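Local coordinates for putative lipoprotein (PDB 3NQI), which is of unknown function but, as a putative lipoprotein of Bacteroides fragilis, probably acts at the cell envelope and may bind lipid, at residues Pro116-Glu121 against Glu241-Glu246; Ser120-Val125 against Ala193-Gln198. All blocks are in the same frame, centred on the assembly; numbering follows the deposited sequence. Where two conformers were deposited one is given.

Contact 1: residues Pro116-Glu121 against Glu241-Glu246. With CD (cadmium ion), chain H.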
ATOM      1  N   PRO A 116      -1.113   8.329  -3.207  1.00 19.74           N
ATOM      2  CA  PRO A 116      -0.224   7.242  -3.627  1.00 19.92           C
ATOM      3  C   PRO A 116       1.128   7.780  -4.054  1.00 20.06           C
ATOM      4  O   PRO A 116       1.190   8.825  -4.715  1.00 17.46           O
ATOM      5  CB  PRO A 116      -0.955   6.650  -4.833  1.00 19.22           C
ATOM      6  CG  PRO A 116      -2.425   6.884  -4.436  1.00 20.01           C
ATOM      7  CD  PRO A 116      -2.411   8.252  -3.892  1.00 19.76           C
ATOM      8  N   PHE A 117       2.190   7.101  -3.640  1.00 18.77           N
ATOM      9  CA  PHE A 117       3.541   7.611  -3.826  1.00 20.45           C
ATOM     10  C   PHE A 117       4.572   6.532  -4.081  1.00 20.52           C
ATOM     11  O   PHE A 117       4.317   5.365  -3.858  1.00 18.41           O
ATOM     12  CB  PHE A 117       3.964   8.504  -2.668  1.00 22.39           C
ATOM     13  CG  PHE A 117       4.183   7.775  -1.354  1.00 19.15           C
ATOM     14  CD1 PHE A 117       3.160   7.665  -0.427  1.00 18.00           C
ATOM     15  CD2 PHE A 117       5.433   7.271  -1.026  1.00 26.08           C
ATOM     16  CE1 PHE A 117       3.374   7.003   0.780  1.00 20.57           C
ATOM     17  CE2 PHE A 117       5.657   6.632   0.181  1.00 25.54           C
ATOM     18  CZ  PHE A 117       4.644   6.506   1.089  1.00 21.93           C
ATOM     19  N   GLN A 118       5.748   6.948  -4.541  1.00 18.67           N
ATOM     20  CA  GLN A 118       6.818   6.051  -4.849  1.00 19.89           C
ATOM     21  C   GLN A 118       7.731   5.927  -3.657  1.00 20.32           C
ATOM     22  O   GLN A 118       8.223   6.922  -3.143  1.00 19.79           O
ATOM     23  CB  GLN A 118       7.597   6.552  -6.077  1.00 20.73           C
ATOM     24  CG  GLN A 118       8.630   5.519  -6.552  1.00 24.06           C
ATOM     25  CD  GLN A 118       9.494   5.943  -7.717  1.00 25.93           C
ATOM     26  OE1 GLN A 118       9.385   7.072  -8.215  1.00 24.11           O
ATOM     27  NE2 GLN A 118      10.399   5.031  -8.145  1.00 20.83           N
ATOM     28  N   PHE A 119       7.970   4.723  -3.193  1.00 18.85           N
ATOM     29  CA  PHE A 119       8.927   4.521  -2.085  1.00 21.44           C
ATOM     30  C   PHE A 119      10.368   4.327  -2.613  1.00 20.91           C
ATOM     31  O   PHE A 119      11.345   4.931  -2.113  1.00 19.46           O
ATOM     32  CB  PHE A 119       8.509   3.310  -1.244  1.00 20.24           C
ATOM     33  CG  PHE A 119       9.466   2.992  -0.155  1.00 22.98           C
ATOM     34  CD1 PHE A 119       9.434   3.735   1.026  1.00 26.49           C
ATOM     35  CD2 PHE A 119      10.442   2.006  -0.315  1.00 20.18           C
ATOM     36  CE1 PHE A 119      10.357   3.492   2.038  1.00 28.58           C
ATOM     37  CE2 PHE A 119      11.368   1.754   0.690  1.00 23.97           C
ATOM     38  CZ  PHE A 119      11.297   2.505   1.897  1.00 19.04           C
ATOM     39  N   SER A 120      10.492   3.458  -3.596  1.00 18.54           N
ATOM     40  CA  SER A 120      11.794   3.128  -4.217  1.00 21.31           C
ATOM     41  C   SER A 120      11.522   2.778  -5.697  1.00 21.58           C
ATOM     42  O   SER A 120      10.403   2.873  -6.161  1.00 20.09           O
ATOM     43  CB  SER A 120      12.433   1.927  -3.542  1.00 21.69           C
ATOM     44  OG  SER A 120      11.665   0.782  -3.874  1.00 20.39           O
ATOM     45  N   GLU A 121      12.550   2.387  -6.439  1.00 20.87           N
ATOM     46  CA  GLU A 121      12.360   2.025  -7.830  1.00 20.68           C
ATOM     47  C   GLU A 121      11.463   0.825  -7.956  1.00 19.90           C
ATOM     48  O   GLU A 121      10.810   0.677  -8.973  1.00 23.67           O
ATOM     49  CB  GLU A 121      13.701   1.748  -8.496  1.00 20.92           C
ATOM     50  CG  GLU A 121      14.482   3.045  -8.705  1.00 21.68           C
ATOM     51  CD  GLU A 121      15.818   2.783  -9.377  1.00 21.92           C
ATOM     52  OE1 GLU A 121      16.039   1.606  -9.750  1.00 23.62           O
ATOM     53  OE2 GLU A 121      16.609   3.743  -9.509  1.00 24.67           O
ATOM     54  N   GLU A 241       4.576  10.164 -10.441  1.00 21.75           N
ATOM     55  CA  GLU A 241       5.683  10.400 -11.366  1.00 27.50           C
ATOM     56  C   GLU A 241       6.801   9.374 -11.038  1.00 27.30           C
ATOM     57  O   GLU A 241       7.209   9.251  -9.897  1.00 31.24           O
ATOM     58  CB  GLU A 241       6.142  11.868 -11.298  1.00 30.29           C
ATOM     59  CG  GLU A 241       5.014  12.910 -11.594  1.00 37.99           C
ATOM     60  CD  GLU A 241       4.316  12.755 -12.981  1.00 53.87           C
ATOM     61  OE1 GLU A 241       5.015  12.464 -13.984  1.00 54.61           O
ATOM     62  OE2 GLU A 241       3.060  12.934 -13.055  1.00 52.28           O
ATOM     63  N   TYR A 242       7.164   8.520 -11.997  1.00 25.25           N
ATOM     64  CA  TYR A 242       8.070   7.411 -11.708  1.00 24.41           C
ATOM     65  C   TYR A 242       9.527   7.852 -11.848  1.00 25.58           C
ATOM     66  O   TYR A 242       9.947   8.257 -12.926  1.00 27.12           O
ATOM     67  CB  TYR A 242       7.765   6.190 -12.569  1.00 24.10           C
ATOM     68  CG  TYR A 242       8.638   4.995 -12.235  1.00 26.59           C
ATOM     69  CD1 TYR A 242       8.523   4.337 -11.014  1.00 24.16           C
ATOM     70  CD2 TYR A 242       9.640   4.583 -13.095  1.00 29.31           C
ATOM     71  CE1 TYR A 242       9.341   3.255 -10.701  1.00 24.43           C
ATOM     72  CE2 TYR A 242      10.463   3.507 -12.786  1.00 26.96           C
ATOM     73  CZ  TYR A 242      10.322   2.859 -11.583  1.00 23.04           C
ATOM     74  OH  TYR A 242      11.153   1.793 -11.274  1.00 22.27           O
ATOM     75  N   LYS A 243      10.281   7.787 -10.759  1.00 23.06           N
ATOM     76  CA  LYS A 243      11.666   8.246 -10.733  1.00 26.48           C
ATOM     77  C   LYS A 243      12.657   7.126 -10.551  1.00 25.85           C
ATOM     78  O   LYS A 243      12.347   6.092  -9.923  1.00 24.24           O
ATOM     79  CB  LYS A 243      11.829   9.277  -9.627  1.00 29.68           C
ATOM     80  CG  LYS A 243      10.897  10.461  -9.843  1.00 37.07           C
ATOM     81  CD  LYS A 243      11.372  11.738  -9.201  1.00 46.24           C
ATOM     82  CE  LYS A 243      10.357  12.866  -9.445  1.00 51.54           C
ATOM     83  NZ  LYS A 243      10.780  14.139  -8.757  1.00 50.58           N
ATOM     84  N   THR A 244      13.828   7.281 -11.165  1.00 26.17           N
ATOM     85  CA  THR A 244      14.925   6.314 -10.984  1.00 28.87           C
ATOM     86  C   THR A 244      16.214   7.057 -10.793  1.00 32.76           C
ATOM     87  O   THR A 244      16.324   8.219 -11.185  1.00 33.38           O
ATOM     88  CB  THR A 244      15.072   5.345 -12.206  1.00 28.72           C
ATOM     89  OG1 THR A 244      15.419   6.087 -13.373  1.00 30.76           O
ATOM     90  CG2 THR A 244      13.762   4.621 -12.457  1.00 26.31           C
ATOM     91  N   ALA A 245      17.208   6.409 -10.198  1.00 36.11           N
ATOM     92  CA  ALA A 245      18.561   7.008 -10.173  1.00 41.94           C
ATOM     93  C   ALA A 245      19.173   7.174 -11.591  1.00 45.91           C
ATOM     94  O   ALA A 245      19.969   8.078 -11.798  1.00 49.46           O
ATOM     95  CB  ALA A 245      19.518   6.208  -9.214  1.00 40.04           C
ATOM     96  N   GLU A 246      18.782   6.328 -12.558  1.00 51.54           N
ATOM     97  CA  GLU A 246      19.342   6.330 -13.936  1.00 55.64           C
ATOM     98  C   GLU A 246      18.577   7.236 -14.897  1.00 58.59           C
ATOM     99  O   GLU A 246      17.503   7.738 -14.576  1.00 60.13           O
ATOM    100  CB  GLU A 246      19.349   4.909 -14.542  1.00 55.98           C
ATOM    101  CG  GLU A 246      20.282   3.881 -13.870  1.00 54.23           C
ATOM    102  CD  GLU A 246      19.723   3.297 -12.553  1.00 52.12           C
ATOM    103  OE1 GLU A 246      18.576   3.565 -12.218  1.00 34.13           O
ATOM    104  OE2 GLU A 246      20.439   2.577 -11.832  1.00 52.80           O
ATOM    105  OXT GLU A 246      18.997   7.477 -16.040  1.00 59.40           O
TER
HETATM  106 CD    CD H 307      18.353   1.996 -10.338  1.00 29.78          CD
HETATM  107  O   HOH W   1       7.990   9.596  -7.543  1.00 35.36           O
HETATM  108  O   HOH W   2      19.537   2.560  -8.584  1.00 33.32           O
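The phenol ring of Tyr242 meets Glu121 at its edge and in its plane. Its OH donates to Glu121 O at 2.6 Å, on a lone pair of that carbonyl. The amide of Gln118 is turned only 20° from the ring plane, and its NE2 lies obliquely 3.3 Å from Tyr242 CE1. The extended Gln118 side chain pairs with the backbone of Lys243 like another peptide group. Lys243 N donates to Gln118 OE1 and Gln118 NE2 donates to Lys243 O, each at 2.8 Å. The second hydrogen on NE2 goes to Ser120 O, so neighbours on both segments fix the rotation of the amide. Water 1 donates to Gln118 OE1. The contact thus joins the edge strand and turn of a beta hairpin, strands 117-120 and 123-132, to the C-terminal tail that follows strand 234-241. Farther out, Ala245 N donates to Glu121 OE2 at 2.8 Å, nearly along the C-O axis. The Glu121 and Glu246 carboxylates, planes 66° apart, each bind the cadmium ion through both oxygens, and water 2 is a further ligand at 2.2 Å. Thr244 OG1 donates to Glu246 O and is hydrogen-bonded to Lys211 NZ.

Contact 2: residues Ser120-Val125 against Ala193-Gln198; sequences SENTIV and AYEISQ. With CD (cadmium ion), chain H.
Asn122, whose N-H is held by Ser120 OG in an ST turn, faces Glu195, Ile196 and Ser197 at the end of the opposing strand. Asn122 O takes a nearly straight bond from Ile196 N, 2.8 Å long with 171° at the hydrogen. Ile196 CG1 also packs against this oxygen. The Asn122 side chain runs beside that of Glu195 and points the same way, their flat ends 24° apart. In one of two Ser197 conformers, OG lies 2.6 Å from Asn122 OD1; Glu195 OE2 is equally close, and the proton's acceptor is not settled. Thr123 forms a non-hydrogen-bonded pair with Glu195, and its CA is 3.3 Å from Tyr194 O; its OG1 bonds to Arg48. Ile124 and Tyr194 form a hydrogen-bonded pair, with Ile124 N donating to Tyr194 O and Tyr194 N to Ile124 O. Ile124 CG2, anti to its own carbonyl carbon, packs 4.1 Å from Ile196 CD1, and the two side chains cross at about a right angle. Val125 CG2 rests 4.1 Å from Ala193 CB on the face shared with Thr123 and Glu195. Glu195 OE1 accepts from Ser197 N. This is an antiparallel strand pair in which one strand, 186-195, runs through the N-cap residue Ile196 into helix 197-207.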
ATOM      1  N   SER A 120      10.492   3.458  -3.596  1.00 18.54           N
ATOM      2  CA  SER A 120      11.794   3.128  -4.217  1.00 21.31           C
ATOM      3  C   SER A 120      11.522   2.778  -5.697  1.00 21.58           C
ATOM      4  O   SER A 120      10.403   2.873  -6.161  1.00 20.09           O
ATOM      5  CB  SER A 120      12.433   1.927  -3.542  1.00 21.69           C
ATOM      6  OG  SER A 120      11.665   0.782  -3.874  1.00 20.39           O
ATOM      7  N   GLU A 121      12.550   2.387  -6.439  1.00 20.87           N
ATOM      8  CA  GLU A 121      12.360   2.025  -7.830  1.00 20.68           C
ATOM      9  C   GLU A 121      11.463   0.825  -7.956  1.00 19.90           C
ATOM     10  O   GLU A 121      10.810   0.677  -8.973  1.00 23.67           O
ATOM     11  CB  GLU A 121      13.701   1.748  -8.496  1.00 20.92           C
ATOM     12  CG  GLU A 121      14.482   3.045  -8.705  1.00 21.68           C
ATOM     13  CD  GLU A 121      15.818   2.783  -9.377  1.00 21.92           C
ATOM     14  OE1 GLU A 121      16.039   1.606  -9.750  1.00 23.62           O
ATOM     15  OE2 GLU A 121      16.609   3.743  -9.509  1.00 24.67           O
ATOM     16  N   ASN A 122      11.414   0.010  -6.914  1.00 18.69           N
ATOM     17  CA  ASN A 122      10.637  -1.268  -6.934  1.00 21.46           C
ATOM     18  C   ASN A 122       9.301  -1.283  -6.184  1.00 19.16           C
ATOM     19  O   ASN A 122       8.585  -2.300  -6.196  1.00 18.63           O
ATOM     20  CB  ASN A 122      11.498  -2.330  -6.255  1.00 25.83           C
ATOM     21  CG  ASN A 122      12.818  -2.602  -7.016  1.00 34.56           C
ATOM     22  OD1 ASN A 122      12.807  -2.999  -8.171  1.00 35.50           O
ATOM     23  ND2 ASN A 122      13.939  -2.381  -6.350  1.00 29.74           N
ATOM     24  N   THR A 123       9.022  -0.220  -5.431  1.00 18.28           N
ATOM     25  CA  THR A 123       7.891  -0.210  -4.502  1.00 19.68           C
ATOM     26  C   THR A 123       7.094   1.076  -4.551  1.00 18.44           C
ATOM     27  O   THR A 123       7.642   2.177  -4.458  1.00 17.14           O
ATOM     28  CB  THR A 123       8.331  -0.442  -3.013  1.00 22.03           C
ATOM     29  OG1 THR A 123       9.086  -1.646  -2.922  1.00 21.60           O
ATOM     30  CG2 THR A 123       7.087  -0.530  -2.028  1.00 17.85           C
ATOM     31  N   ILE A 124       5.778   0.932  -4.624  1.00 18.67           N
ATOM     32  CA  ILE A 124       4.924   2.084  -4.447  1.00 17.89           C
ATOM     33  C   ILE A 124       3.947   1.821  -3.275  1.00 17.96           C
ATOM     34  O   ILE A 124       3.745   0.672  -2.867  1.00 20.44           O
ATOM     35  CB  ILE A 124       4.141   2.450  -5.718  1.00 19.01           C
ATOM     36  CG1 ILE A 124       3.278   1.277  -6.129  1.00 16.13           C
ATOM     37  CG2 ILE A 124       5.125   2.916  -6.883  1.00 16.80           C
ATOM     38  CD1 ILE A 124       2.248   1.606  -7.262  1.00 21.80           C
ATOM     39  N   VAL A 125       3.424   2.931  -2.740  1.00 19.99           N
ATOM     40  CA  VAL A 125       2.621   2.901  -1.540  1.00 17.43           C
ATOM     41  C   VAL A 125       1.281   3.602  -1.734  1.00 19.09           C
ATOM     42  O   VAL A 125       1.242   4.727  -2.223  1.00 16.54           O
ATOM     43  CB  VAL A 125       3.356   3.468  -0.334  1.00 16.77           C
ATOM     44  CG1 VAL A 125       2.426   3.361   0.952  1.00 16.22           C
ATOM     45  CG2 VAL A 125       4.657   2.667  -0.098  1.00 19.01           C
ATOM     46  N   ALA A 193       1.712  -1.348   0.782  1.00 18.45           N
ATOM     47  CA  ALA A 193       2.920  -1.288  -0.021  1.00 18.67           C
ATOM     48  C   ALA A 193       2.966  -2.451  -1.026  1.00 17.07           C
ATOM     49  O   ALA A 193       2.641  -3.617  -0.688  1.00 19.87           O
ATOM     50  CB  ALA A 193       4.175  -1.288   0.886  1.00 17.83           C
ATOM     51  N   TYR A 194       3.362  -2.117  -2.263  1.00 17.08           N
ATOM     52  CA  TYR A 194       3.329  -3.011  -3.430  1.00 17.31           C
ATOM     53  C   TYR A 194       4.677  -3.112  -4.103  1.00 20.89           C
ATOM     54  O   TYR A 194       5.213  -2.124  -4.645  1.00 17.79           O
ATOM     55  CB  TYR A 194       2.330  -2.542  -4.504  1.00 19.82           C
ATOM     56  CG  TYR A 194       0.925  -2.463  -3.987  1.00 15.78           C
ATOM     57  CD1 TYR A 194       0.474  -1.349  -3.298  1.00 15.36           C
ATOM     58  CD2 TYR A 194       0.085  -3.518  -4.117  1.00 15.82           C
ATOM     59  CE1 TYR A 194      -0.801  -1.306  -2.750  1.00 18.27           C
ATOM     60  CE2 TYR A 194      -1.225  -3.484  -3.607  1.00 18.02           C
ATOM     61  CZ  TYR A 194      -1.657  -2.410  -2.940  1.00 17.32           C
ATOM     62  OH  TYR A 194      -2.927  -2.414  -2.407  1.00 18.64           O
ATOM     63  N   GLU A 195       5.209  -4.332  -4.111  1.00 16.76           N
ATOM     64  CA  GLU A 195       6.423  -4.600  -4.889  1.00 20.39           C
ATOM     65  C   GLU A 195       6.012  -4.770  -6.347  1.00 19.11           C
ATOM     66  O   GLU A 195       5.301  -5.709  -6.698  1.00 19.92           O
ATOM     67  CB  GLU A 195       7.132  -5.892  -4.358  1.00 24.25           C
ATOM     68  CG  GLU A 195       8.647  -5.905  -4.533  1.00 31.02           C
ATOM     69  CD  GLU A 195       9.113  -5.990  -5.992  1.00 33.07           C
ATOM     70  OE1 GLU A 195       8.367  -6.523  -6.847  1.00 40.50           O
ATOM     71  OE2 GLU A 195      10.251  -5.594  -6.277  1.00 40.66           O
ATOM     72  N   ILE A 196       6.486  -3.903  -7.219  1.00 17.22           N
ATOM     73  CA  ILE A 196       6.005  -3.840  -8.587  1.00 19.37           C
ATOM     74  C   ILE A 196       7.073  -4.228  -9.657  1.00 21.91           C
ATOM     75  O   ILE A 196       6.829  -4.039 -10.824  1.00 19.03           O
ATOM     76  CB  ILE A 196       5.399  -2.502  -8.921  1.00 17.22           C
ATOM     77  CG1 ILE A 196       6.420  -1.374  -8.714  1.00 18.49           C
ATOM     78  CG2 ILE A 196       4.095  -2.266  -8.081  1.00 19.08           C
ATOM     79  CD1 ILE A 196       6.036  -0.119  -9.493  1.00 23.03           C
ATOM     80  N   SER A 197       8.183  -4.859  -9.253  1.00 18.44           N
ATOM     81  CA  SER A 197       9.233  -5.202 -10.208  0.50 20.97           C
ATOM     82  C   SER A 197       8.726  -6.147 -11.285  1.00 20.11           C
ATOM     83  O   SER A 197       9.076  -6.011 -12.461  1.00 19.54           O
ATOM     84  CB  SER A 197      10.439  -5.807  -9.501  0.50 21.24           C
ATOM     85  OG  SER A 197      11.022  -4.836  -8.664  0.50 26.85           O
ATOM     86  N   GLN A 198       7.885  -7.067 -10.907  1.00 17.15           N
ATOM     87  CA  GLN A 198       7.359  -8.015 -11.904  1.00 21.11           C
ATOM     88  C   GLN A 198       6.440  -7.286 -12.885  1.00 21.45           C
ATOM     89  O   GLN A 198       6.526  -7.520 -14.085  1.00 22.73           O
ATOM     90  CB  GLN A 198       6.645  -9.192 -11.267  1.00 22.96           C
ATOM     91  CG  GLN A 198       7.616 -10.180 -10.570  1.00 33.09           C
ATOM     92  CD  GLN A 198       6.925 -11.377  -9.940  1.00 41.04           C
ATOM     93  OE1 GLN A 198       5.710 -11.397  -9.812  1.00 46.87           O
ATOM     94  NE2 GLN A 198       7.710 -12.394  -9.561  1.00 42.71           N
TER
HETATM   95 CD    CD H 307      18.353   1.996 -10.338  1.00 29.78          CD
HETATM   96  O   HOH W   2      19.537   2.560  -8.584  1.00 33.32           O

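Overall arrangement
Both contacts start from the same hairpin and share Ser120 and Glu121, with centres about 9 Å apart. Contact 1 lies at the surface and uses strand 117-120 and its turn; contact 2 is largely buried and uses the next strand, 123-132. The two strands are antiparallel neighbours, and Phe117 O probably accepts a hydrogen bond from Val125 N. Contact 1 joins an irregular tail through polar side chains and a bound cadmium ion, which may come from the crystallisation. Contact 2 depends on regular backbone pairing with strand 186-195, and its polar side chains gather mainly near the start of helix 197-207. Isoleucines of strand 214-221, the partner of strand 234-241, cover Ile124 and Ile196.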